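Local coordinates for acyl-[acyl-carrier-protein]--UDP-N-acetylglucosamine O-acyltransferase (Acinetobacter baumannii, PDB 4E6U), which probably catalyses the transfer of an acyl chain from acyl carrier protein to UDP-N-acetylglucosamine, an early step in building the lipid A part of lipopolysaccharide, at residues Y79-W85 with R102-Q106; V131-F137 with I149-V155; K166-M172 with D182-M188; A196-I201 with L217-Y221. All blocks are in the same frame, centred on the assembly; numbering follows the deposited sequence.

Contact 1 (Y79-W85 with R102-Q106)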
# COMPACT_ATOMS: atom_id res chain seq x y z
N TYR A 79 4.88 23.13 -5.10
CA TYR A 79 4.86 23.79 -3.80
C TYR A 79 6.17 24.51 -3.52
O TYR A 79 7.25 23.95 -3.72
CB TYR A 79 4.55 22.77 -2.69
CG TYR A 79 4.49 23.39 -1.32
CD1 TYR A 79 3.37 24.11 -0.91
CD2 TYR A 79 5.56 23.26 -0.44
CE1 TYR A 79 3.32 24.70 0.36
CE2 TYR A 79 5.52 23.84 0.82
CZ TYR A 79 4.40 24.55 1.21
OH TYR A 79 4.38 25.11 2.47
N LYS A 80 6.08 25.77 -3.08
CA LYS A 80 7.27 26.59 -2.83
C LYS A 80 7.29 27.23 -1.44
O LYS A 80 7.68 28.39 -1.27
CB LYS A 80 7.45 27.67 -3.91
CG LYS A 80 7.58 27.12 -5.35
CD LYS A 80 7.92 28.24 -6.36
CE LYS A 80 6.86 29.35 -6.42
NZ LYS A 80 5.69 29.06 -7.31
N GLY A 81 6.84 26.47 -0.44
CA GLY A 81 6.95 26.91 0.95
C GLY A 81 5.86 27.85 1.43
O GLY A 81 5.96 28.41 2.53
N GLU A 82 4.81 28.03 0.64
CA GLU A 82 3.71 28.92 1.00
C GLU A 82 2.93 28.42 2.22
O GLU A 82 2.90 27.22 2.51
CB GLU A 82 2.74 29.09 -0.17
CG GLU A 82 3.37 29.67 -1.45
CD GLU A 82 3.88 28.60 -2.43
OE1 GLU A 82 3.96 27.40 -2.08
OE2 GLU A 82 4.21 28.98 -3.57
N GLU A 83 2.29 29.35 2.92
CA GLU A 83 1.48 28.99 4.08
C GLU A 83 0.20 28.34 3.62
O GLU A 83 -0.63 28.97 2.96
CB GLU A 83 1.16 30.23 4.92
CG GLU A 83 0.39 29.90 6.19
CD GLU A 83 0.15 31.11 7.04
OE1 GLU A 83 -1.01 31.59 7.07
OE2 GLU A 83 1.11 31.59 7.68
N THR A 84 0.03 27.06 3.96
CA THR A 84 -1.20 26.36 3.63
C THR A 84 -1.58 25.45 4.79
O THR A 84 -0.77 25.22 5.69
CB THR A 84 -1.11 25.53 2.35
OG1 THR A 84 -0.21 24.45 2.58
CG2 THR A 84 -0.57 26.35 1.15
N TRP A 85 -2.80 24.93 4.74
CA TRP A 85 -3.46 24.36 5.91
C TRP A 85 -4.10 23.01 5.65
O TRP A 85 -4.38 22.62 4.51
CB TRP A 85 -4.56 25.34 6.38
CG TRP A 85 -3.98 26.60 6.94
CD1 TRP A 85 -3.55 27.70 6.23
CD2 TRP A 85 -3.75 26.88 8.32
NE1 TRP A 85 -3.06 28.64 7.10
CE2 TRP A 85 -3.18 28.18 8.38
CE3 TRP A 85 -3.98 26.17 9.51
CZ2 TRP A 85 -2.82 28.77 9.60
CZ3 TRP A 85 -3.62 26.78 10.72
CH2 TRP A 85 -3.05 28.06 10.75
N ARG A 102 -1.19 19.00 3.68
CA ARG A 102 -1.73 20.36 3.59
C ARG A 102 -1.89 20.77 2.13
O ARG A 102 -1.42 20.10 1.21
CB ARG A 102 -0.83 21.31 4.37
CG ARG A 102 -0.68 20.88 5.84
CD ARG A 102 -0.14 21.98 6.73
NE ARG A 102 1.10 22.60 6.25
CZ ARG A 102 2.32 22.36 6.74
NH1 ARG A 102 2.52 21.47 7.71
NH2 ARG A 102 3.37 23.02 6.26
N GLY A 103 -2.60 21.89 1.93
CA GLY A 103 -2.95 22.31 0.56
C GLY A 103 -1.86 23.04 -0.21
O GLY A 103 -0.71 23.12 0.22
N THR A 104 -2.25 23.56 -1.37
CA THR A 104 -1.35 24.35 -2.21
C THR A 104 -2.02 25.67 -2.55
O THR A 104 -3.24 25.76 -2.62
CB THR A 104 -0.96 23.64 -3.52
OG1 THR A 104 -2.14 23.40 -4.30
CG2 THR A 104 -0.25 22.31 -3.23
N VAL A 105 -1.20 26.70 -2.77
CA VAL A 105 -1.76 28.02 -3.09
C VAL A 105 -2.42 28.07 -4.46
O VAL A 105 -3.30 28.89 -4.68
CB VAL A 105 -0.75 29.17 -2.93
CG1 VAL A 105 -0.35 29.30 -1.46
CG2 VAL A 105 0.47 28.99 -3.84
N GLN A 106 -2.02 27.17 -5.36
CA GLN A 106 -2.62 27.07 -6.70
C GLN A 106 -4.10 26.73 -6.68
O GLN A 106 -4.83 26.99 -7.64
CB GLN A 106 -1.86 26.06 -7.57
CG GLN A 106 -0.48 26.53 -8.04
CD GLN A 106 0.62 26.41 -6.99
OE1 GLN A 106 0.40 25.87 -5.90
NE2 GLN A 106 1.80 26.92 -7.30
O HOH W 1 2.05 23.71 3.55
O HOH W 2 4.02 27.38 -5.68
O HOH W 3 1.58 25.96 -2.91
O HOH W 4 2.19 26.12 5.88
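This is a loop-to-loop contact, held by two direct hydrogen bonds and several shared waters, between the excursion that follows strand 69-70 and the loop that follows strand 99-101. It begins where strand 85-88 starts: Gly-103 N donates to Trp-85 O (3.2 Å), and one residue back Thr-84 OG1 donates to Gly-103 O (2.8 Å), so the chain around Gly-103 is gripped through both its amide and its carbonyl. The methyl of Thr-84 turns to Val-105, CG2 to CG1 being 3.9 Å, and the same Val-105 CG1 lies 3.4 Å from Glu-82 CB. In left-handed parallel beta-helices of the hexapeptide-repeat family, to which LpxA belongs, successive coils are short and regular, and extra residues are accommodated as loops thrown out from the coil; residues 79-85 are the returning limb of such a loop. Water fills what the side chains leave open. Water 1 donates to Tyr-79 OH (2.9 Å) and Thr-84 OG1 (2.6 Å) and accepts from Arg-102 NE (3.1 Å), while water 2 joins Lys-80 NZ, Glu-82 OE2 and Gln-106 NE2. The loop is also braced internally, Tyr-79 OH donating to Glu-82 O at 2.6 Å. Beyond the two segments, Arg-102 NH1 bonds to the carbonyl of Gly-71, and Thr-104 OG1 is hydrogen-bonded to Asp-128 OD2.

Contact 2 (V131-F137 with I149-V155). With EDO (1,2-ethanediol), chain L.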
# COMPACT_ATOMS: atom_id res chain seq x y z
N VAL A 131 -13.02 16.35 1.69
CA VAL A 131 -13.72 15.14 2.03
C VAL A 131 -14.83 15.51 2.98
O VAL A 131 -14.59 16.27 3.91
CB VAL A 131 -12.76 14.14 2.77
CG1 VAL A 131 -13.50 12.93 3.33
CG2 VAL A 131 -11.59 13.71 1.86
N GLY A 132 -16.02 14.97 2.74
CA GLY A 132 -17.19 15.28 3.56
C GLY A 132 -17.27 14.45 4.83
O GLY A 132 -16.26 14.28 5.54
N ASP A 133 -18.46 13.93 5.12
CA ASP A 133 -18.75 13.27 6.39
C ASP A 133 -19.13 11.82 6.18
O ASP A 133 -19.65 11.45 5.12
CB ASP A 133 -19.96 13.93 7.06
CG ASP A 133 -19.74 15.39 7.36
OD1 ASP A 133 -18.59 15.87 7.47
OD2 ASP A 133 -20.77 16.10 7.51
N HIS A 134 -18.93 10.98 7.21
CA HIS A 134 -19.43 9.60 7.24
C HIS A 134 -18.86 8.70 6.15
O HIS A 134 -19.51 7.74 5.71
CB HIS A 134 -20.99 9.55 7.22
CG HIS A 134 -21.63 10.24 8.38
ND1 HIS A 134 -21.70 9.68 9.64
CD2 HIS A 134 -22.25 11.44 8.47
CE1 HIS A 134 -22.32 10.52 10.45
NE2 HIS A 134 -22.66 11.59 9.77
N ASN A 135 -17.63 8.99 5.73
CA ASN A 135 -16.98 8.18 4.72
C ASN A 135 -16.11 7.09 5.34
O ASN A 135 -15.67 7.23 6.48
CB ASN A 135 -16.13 9.06 3.83
CG ASN A 135 -16.95 10.14 3.15
OD1 ASN A 135 -17.83 9.83 2.34
ND2 ASN A 135 -16.67 11.39 3.46
N ILE A 136 -15.85 6.05 4.58
CA ILE A 136 -14.97 4.96 5.02
C ILE A 136 -13.95 4.74 3.94
O ILE A 136 -14.30 4.45 2.79
CB ILE A 136 -15.73 3.65 5.27
CG1 ILE A 136 -16.76 3.81 6.39
CG2 ILE A 136 -14.72 2.50 5.55
CD1 ILE A 136 -17.70 2.62 6.56
N PHE A 137 -12.67 4.89 4.29
CA PHE A 137 -11.55 4.57 3.41
C PHE A 137 -10.90 3.33 3.96
O PHE A 137 -10.35 3.36 5.07
CB PHE A 137 -10.55 5.72 3.38
CG PHE A 137 -11.14 7.03 2.98
CD1 PHE A 137 -11.14 7.43 1.64
CD2 PHE A 137 -11.74 7.86 3.92
CE1 PHE A 137 -11.68 8.64 1.26
CE2 PHE A 137 -12.27 9.07 3.56
CZ PHE A 137 -12.25 9.47 2.22
N ILE A 149 -14.50 14.34 -2.26
CA ILE A 149 -15.31 13.20 -1.82
C ILE A 149 -16.49 13.75 -1.02
O ILE A 149 -16.32 14.62 -0.15
CB ILE A 149 -14.48 12.21 -0.95
CG1 ILE A 149 -13.08 11.93 -1.54
CG2 ILE A 149 -15.29 10.95 -0.65
CD1 ILE A 149 -12.99 10.72 -2.45
N GLY A 150 -17.68 13.25 -1.33
CA GLY A 150 -18.90 13.68 -0.66
C GLY A 150 -19.09 13.03 0.69
O GLY A 150 -18.15 12.98 1.49
N ASP A 151 -20.30 12.56 0.97
CA ASP A 151 -20.67 11.94 2.24
C ASP A 151 -21.08 10.50 2.04
O ASP A 151 -21.60 10.13 0.97
CB ASP A 151 -21.87 12.66 2.88
CG ASP A 151 -21.66 14.15 3.02
OD1 ASP A 151 -20.56 14.63 3.34
OD2 ASP A 151 -22.64 14.91 2.81
N HIS A 152 -20.89 9.67 3.06
CA HIS A 152 -21.38 8.29 3.02
C HIS A 152 -20.80 7.46 1.88
O HIS A 152 -21.46 6.56 1.35
CB HIS A 152 -22.92 8.27 2.99
CG HIS A 152 -23.53 8.82 4.23
ND1 HIS A 152 -23.60 8.09 5.40
CD2 HIS A 152 -24.09 10.02 4.50
CE1 HIS A 152 -24.18 8.82 6.33
NE2 HIS A 152 -24.48 10.00 5.82
N VAL A 153 -19.57 7.77 1.50
CA VAL A 153 -18.84 7.04 0.46
C VAL A 153 -18.04 5.90 1.10
O VAL A 153 -17.53 6.05 2.22
CB VAL A 153 -17.88 7.99 -0.28
CG1 VAL A 153 -17.06 7.25 -1.33
CG2 VAL A 153 -18.67 9.16 -0.91
N ILE A 154 -17.92 4.78 0.40
CA ILE A 154 -17.05 3.70 0.86
C ILE A 154 -16.05 3.45 -0.23
O ILE A 154 -16.42 3.22 -1.40
CB ILE A 154 -17.83 2.41 1.17
CG1 ILE A 154 -18.85 2.67 2.28
CG2 ILE A 154 -16.86 1.25 1.54
CD1 ILE A 154 -19.78 1.50 2.58
N VAL A 155 -14.77 3.51 0.13
CA VAL A 155 -13.69 3.23 -0.81
C VAL A 155 -12.99 1.95 -0.40
O VAL A 155 -12.39 1.87 0.67
CB VAL A 155 -12.68 4.38 -0.92
CG1 VAL A 155 -11.66 4.09 -2.03
CG2 VAL A 155 -13.40 5.73 -1.15
C1 EDO L . -17.78 17.82 -2.12
O1 EDO L . -18.48 16.61 -2.42
C2 EDO L . -16.75 17.59 -1.01
O2 EDO L . -17.40 17.09 0.17
O HOH W 5 -19.48 5.35 4.40
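The two segments run parallel as successive rungs, the CA atoms of Val-131 and Ile-149 lying 4.6 Å apart and those of Phe-137 and Val-155 4.9 Å apart. Bridges pair Val-131 with Ile-149, Ile-136 with Ile-154 and Phe-137 with Val-155; Ile-136 N donates to Val-153 O (2.9 Å) and Val-155 N to Ile-136 O (2.9 Å). At the corner between the short strands, side chains take over part of the bonding. Asp-151 OD1 accepts from Asp-133 N (2.8 Å), and Asn-135 reaches across with both ends of its amide, ND2 to Gly-150 O (2.9 Å) and OD1 from Val-153 N (2.8 Å). Gly-132 leaves room here, since a CB would collide with Asp-151 OD1. His-134 and His-152 lie nearly parallel but slid apart, with His-134 CB over the face of the His-152 ring. On the buried side Phe-137 CD1 packs at 4.0 Å from Val-155 CG2. Aliphatic-glycine pairs such as Val-131/Gly-132 and Ile-149/Gly-150, stacked one coil apart, fit the hexapeptide repeat of the left-handed parallel beta-helix.

Contact 3 (K166-M172 with D182-M188)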
# COMPACT_ATOMS: atom_id res chain seq x y z
N LYS A 166 -13.92 13.49 -8.72
CA LYS A 166 -14.99 13.78 -7.79
C LYS A 166 -15.78 12.52 -7.52
O LYS A 166 -16.29 11.88 -8.44
CB LYS A 166 -15.89 14.91 -8.34
CG LYS A 166 -15.10 16.16 -8.63
CD LYS A 166 -15.92 17.27 -9.28
CE LYS A 166 -15.03 18.43 -9.69
NZ LYS A 166 -14.35 19.08 -8.52
N ILE A 167 -15.86 12.12 -6.26
CA ILE A 167 -16.50 10.89 -5.84
C ILE A 167 -17.67 11.29 -4.97
O ILE A 167 -17.50 11.77 -3.84
CB ILE A 167 -15.53 9.99 -5.04
CG1 ILE A 167 -14.17 9.88 -5.75
CG2 ILE A 167 -16.18 8.64 -4.75
CD1 ILE A 167 -14.23 9.29 -7.15
N ASP A 168 -18.87 11.18 -5.52
CA ASP A 168 -20.01 11.79 -4.87
C ASP A 168 -20.74 10.90 -3.87
O ASP A 168 -20.42 9.70 -3.71
CB ASP A 168 -20.95 12.41 -5.93
CG ASP A 168 -20.48 13.79 -6.37
OD1 ASP A 168 -19.58 14.37 -5.73
OD2 ASP A 168 -21.02 14.33 -7.35
N SER A 169 -21.69 11.49 -3.16
CA SER A 169 -22.27 10.83 -1.99
C SER A 169 -22.91 9.50 -2.27
O SER A 169 -23.51 9.31 -3.34
CB SER A 169 -23.24 11.76 -1.29
OG SER A 169 -22.56 12.91 -0.83
N TYR A 170 -22.77 8.56 -1.32
CA TYR A 170 -23.40 7.23 -1.37
C TYR A 170 -22.84 6.30 -2.43
O TYR A 170 -23.38 5.21 -2.65
CB TYR A 170 -24.94 7.33 -1.51
CG TYR A 170 -25.61 8.24 -0.51
CD1 TYR A 170 -26.09 9.49 -0.89
CD2 TYR A 170 -25.74 7.86 0.83
CE1 TYR A 170 -26.71 10.34 0.03
CE2 TYR A 170 -26.36 8.69 1.76
CZ TYR A 170 -26.82 9.93 1.35
OH TYR A 170 -27.43 10.75 2.28
N SER A 171 -21.76 6.71 -3.08
CA SER A 171 -21.08 5.85 -4.04
C SER A 171 -20.23 4.80 -3.31
O SER A 171 -19.91 4.95 -2.11
CB SER A 171 -20.22 6.67 -4.99
OG SER A 171 -19.20 7.37 -4.28
N MET A 172 -19.88 3.75 -4.03
CA MET A 172 -19.01 2.70 -3.50
C MET A 172 -17.98 2.35 -4.53
O MET A 172 -18.30 2.08 -5.69
CB MET A 172 -19.80 1.45 -3.15
CG MET A 172 -20.84 1.65 -2.06
SD MET A 172 -21.65 0.11 -1.55
CE MET A 172 -20.25 -0.83 -0.95
N ASP A 182 -14.79 10.73 -12.70
CA ASP A 182 -15.70 10.97 -11.58
C ASP A 182 -16.64 9.81 -11.35
O ASP A 182 -17.04 9.13 -12.31
CB ASP A 182 -16.53 12.22 -11.84
CG ASP A 182 -15.71 13.49 -11.81
OD1 ASP A 182 -14.48 13.47 -11.53
OD2 ASP A 182 -16.33 14.54 -12.08
N VAL A 183 -17.00 9.59 -10.09
CA VAL A 183 -17.98 8.58 -9.73
C VAL A 183 -19.21 9.29 -9.20
O VAL A 183 -19.17 9.88 -8.12
CB VAL A 183 -17.42 7.57 -8.70
CG1 VAL A 183 -18.48 6.51 -8.34
CG2 VAL A 183 -16.17 6.90 -9.25
N PRO A 184 -20.31 9.25 -9.95
CA PRO A 184 -21.48 9.99 -9.52
C PRO A 184 -22.15 9.45 -8.26
O PRO A 184 -21.88 8.31 -7.83
CB PRO A 184 -22.43 9.86 -10.73
CG PRO A 184 -21.55 9.59 -11.87
CD PRO A 184 -20.46 8.72 -11.32
N ALA A 185 -23.02 10.27 -7.68
CA ALA A 185 -23.78 9.91 -6.49
C ALA A 185 -24.46 8.58 -6.67
O ALA A 185 -24.99 8.28 -7.76
CB ALA A 185 -24.83 11.00 -6.18
N TYR A 186 -24.45 7.74 -5.63
CA TYR A 186 -25.10 6.42 -5.61
C TYR A 186 -24.45 5.33 -6.47
O TYR A 186 -24.92 4.20 -6.45
CB TYR A 186 -26.58 6.48 -6.02
CG TYR A 186 -27.37 7.63 -5.49
CD1 TYR A 186 -27.64 7.74 -4.13
CD2 TYR A 186 -27.88 8.60 -6.35
CE1 TYR A 186 -28.38 8.81 -3.63
CE2 TYR A 186 -28.62 9.66 -5.87
CZ TYR A 186 -28.87 9.77 -4.51
OH TYR A 186 -29.62 10.82 -4.05
N VAL A 187 -23.40 5.65 -7.21
CA VAL A 187 -22.88 4.70 -8.20
C VAL A 187 -21.89 3.70 -7.59
O VAL A 187 -21.08 4.06 -6.72
CB VAL A 187 -22.28 5.44 -9.43
CG1 VAL A 187 -21.53 4.49 -10.34
CG2 VAL A 187 -23.41 6.15 -10.23
N MET A 188 -21.99 2.45 -8.01
CA MET A 188 -21.00 1.42 -7.69
C MET A 188 -20.02 1.36 -8.83
O MET A 188 -20.42 1.15 -9.98
CB MET A 188 -21.68 0.06 -7.54
CG MET A 188 -22.94 0.11 -6.76
SD MET A 188 -23.34 -1.35 -5.77
CE MET A 188 -21.82 -1.61 -4.85
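Five hydrogen bonds tie the segments together, four between backbone atoms and one to a side chain. Lys-166 N donates to Asp-182 OD1 (2.9 Å), the other oxygen of that carboxylate, OD2, being hydrogen-bonded to Ser-259 OG; then Val-183 N donates to Lys-166 O (2.9 Å) and Asp-168 N to Val-183 O (2.9 Å), so Val-183 brackets Ile-167 with both its amide and its carbonyl. Past the corner, Tyr-186 N binds Ser-169 O at 2.9 Å and Met-172 N binds Val-187 O at 3.0 Å. Each segment bends through a type II turn, Asp-168 to Ser-171 and Pro-184 to Val-187; Ser-171 OG reinforces the first by donating to Asp-168 O (2.7 Å). With the turns superposed, Tyr-170 and Tyr-186 project together, their planes 9° apart but offset so that the rings barely overlap, and CD1 of the first lies 3.6 Å from CE1 of the second. Ile-167 CD1 meets Val-183 CG2 at 3.7 Å, and Met-172 SD meets Met-188 CE, also at 3.7 Å. Outside the pair, Ser-255 bonds to the carboxylate of Asp-168, and helix 250-258 packs on Pro-184, Ala-185 and Tyr-186. The arrangement is that of neighbouring coils in a left-handed parallel beta-helix, where regular stacking passes into the helical C-terminal domain.

Contact 4 (A196-I201 with L217-Y221)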
# COMPACT_ATOMS: atom_id res chain seq x y z
N ALA A 196 -18.49 1.65 -14.11
CA ALA A 196 -19.70 1.69 -13.28
C ALA A 196 -20.47 0.38 -13.43
O ALA A 196 -20.55 -0.16 -14.54
CB ALA A 196 -20.59 2.88 -13.65
N PHE A 197 -21.02 -0.14 -12.34
CA PHE A 197 -21.79 -1.39 -12.42
C PHE A 197 -23.24 -1.32 -11.96
O PHE A 197 -23.99 -2.29 -12.13
CB PHE A 197 -21.09 -2.66 -11.84
CG PHE A 197 -19.80 -3.02 -12.47
CD1 PHE A 197 -18.60 -2.41 -12.09
CD2 PHE A 197 -19.75 -4.06 -13.40
CE1 PHE A 197 -17.40 -2.78 -12.68
CE2 PHE A 197 -18.56 -4.43 -13.99
CZ PHE A 197 -17.38 -3.80 -13.62
N GLY A 198 -23.66 -0.18 -11.46
CA GLY A 198 -25.05 -0.05 -11.02
C GLY A 198 -25.17 0.94 -9.89
O GLY A 198 -24.21 1.62 -9.55
N ILE A 199 -26.37 1.03 -9.34
CA ILE A 199 -26.71 1.92 -8.25
C ILE A 199 -26.51 1.16 -6.95
O ILE A 199 -26.66 -0.07 -6.91
CB ILE A 199 -28.21 2.38 -8.37
CG1 ILE A 199 -28.41 3.32 -9.57
CG2 ILE A 199 -28.71 3.04 -7.09
CD1 ILE A 199 -27.68 4.66 -9.47
N ASN A 200 -26.15 1.89 -5.89
CA ASN A 200 -26.00 1.33 -4.56
C ASN A 200 -27.37 1.01 -3.97
O ASN A 200 -27.86 1.71 -3.07
CB ASN A 200 -25.22 2.32 -3.69
CG ASN A 200 -24.85 1.77 -2.33
OD1 ASN A 200 -25.02 0.58 -2.07
ND2 ASN A 200 -24.35 2.64 -1.46
N ILE A 201 -27.99 -0.05 -4.49
CA ILE A 201 -29.36 -0.41 -4.13
C ILE A 201 -29.46 -0.85 -2.67
O ILE A 201 -30.30 -0.33 -1.92
CB ILE A 201 -29.92 -1.50 -5.09
CG1 ILE A 201 -30.14 -0.91 -6.49
CG2 ILE A 201 -31.24 -2.09 -4.55
CD1 ILE A 201 -30.21 -1.95 -7.62
N LEU A 217 -33.90 6.07 -9.63
CA LEU A 217 -32.45 6.14 -9.72
C LEU A 217 -31.89 5.09 -10.68
O LEU A 217 -30.92 5.36 -11.38
CB LEU A 217 -31.82 6.02 -8.32
CG LEU A 217 -32.26 7.11 -7.33
CD1 LEU A 217 -31.70 6.81 -5.95
CD2 LEU A 217 -31.83 8.50 -7.78
N ARG A 218 -32.53 3.93 -10.75
CA ARG A 218 -32.14 2.91 -11.72
C ARG A 218 -32.40 3.37 -13.15
O ARG A 218 -31.57 3.13 -14.04
CB ARG A 218 -32.86 1.59 -11.44
CG ARG A 218 -32.38 0.95 -10.13
CD ARG A 218 -33.23 -0.22 -9.72
NE ARG A 218 -32.95 -1.40 -10.53
CZ ARG A 218 -33.23 -2.65 -10.15
NH1 ARG A 218 -33.78 -2.88 -8.96
NH2 ARG A 218 -32.95 -3.66 -10.96
N GLU A 219 -33.52 4.05 -13.37
CA GLU A 219 -33.81 4.61 -14.69
C GLU A 219 -32.81 5.70 -15.04
O GLU A 219 -32.30 5.76 -16.17
CB GLU A 219 -35.23 5.17 -14.76
CG GLU A 219 -36.33 4.12 -14.61
CD GLU A 219 -37.72 4.73 -14.49
OE1 GLU A 219 -38.69 4.04 -14.85
OE2 GLU A 219 -37.83 5.90 -14.05
N ALA A 220 -32.47 6.54 -14.05
CA ALA A 220 -31.47 7.56 -14.25
C ALA A 220 -30.11 6.95 -14.63
O ALA A 220 -29.42 7.44 -15.52
CB ALA A 220 -31.35 8.44 -13.00
N TYR A 221 -29.76 5.86 -13.93
CA TYR A 221 -28.53 5.13 -14.23
C TYR A 221 -28.52 4.66 -15.69
O TYR A 221 -27.53 4.82 -16.40
CB TYR A 221 -28.35 3.95 -13.26
CG TYR A 221 -27.07 3.20 -13.52
CD1 TYR A 221 -25.93 3.49 -12.78
CD2 TYR A 221 -27.00 2.23 -14.51
CE1 TYR A 221 -24.73 2.81 -13.02
CE2 TYR A 221 -25.80 1.55 -14.76
CZ TYR A 221 -24.68 1.85 -14.00
OH TYR A 221 -23.49 1.19 -14.26
O HOH W 6 -24.07 -1.78 -15.53
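Apolar packing does most of the work where strand 196-199 lies against helix 217-221, their axes 8.3 Å apart at closest approach and running nearly antiparallel at 156°. Ile-199 fits against the helix, its CG1 lying 3.7 Å from Tyr-221 CB and also 3.7 Å from Leu-217 O, while Ala-196 CB approaches Tyr-221 CE1 at 4.2 Å. An aromatic contact comes next: Gly-198 CA sits over the face of the Tyr-221 ring, 3.9 Å from its centroid, a CH-pi interaction made with a bare backbone. Gly-198 has phi near 150°, where a CB would be jammed against the preceding carbonyl. At the far end Ile-201 CD1 packs over one face of the Arg-218 guanidinium, 3.9 Å from NH1. Polar links are few. No direct hydrogen bond crosses the interface; water 6 touches Tyr-221 OH at 3.3 Å and bonds weakly to Phe-197 O at 3.4 Å. At the N-cap position of helix 201-206, Asn-200 OD1 caps Gly-203 N weakly, while ND2 ties the strand end to Tyr-170 O. Helix 250-258 also packs on Leu-217. Such strand-to-helix packing marks the junction of the LpxA beta-helix with its alpha-helical C-terminal domain.

How the contacts relate
The four contacts follow one another along the chain without interleaving, and so trace the beta-helix toward its C-terminal end. Contact 1 stands apart, its centre about 24 Å from that of contact 2 and about 38 Å from that of contact 4, on an excursion from the coils. Contacts 2 and 3, with centres about 10 Å apart, touch: the coil of 149-155 is followed by that of 166-172, with Gly-150 N probably bonded to Ile-167 O. Contacts 3 and 4 are equally close, joined where strand 187-191 pairs antiparallel with strand 194-199 in a shared sheet. Regular parallel stacking thus gives way to a hairpin, against which the C-terminal helices pack.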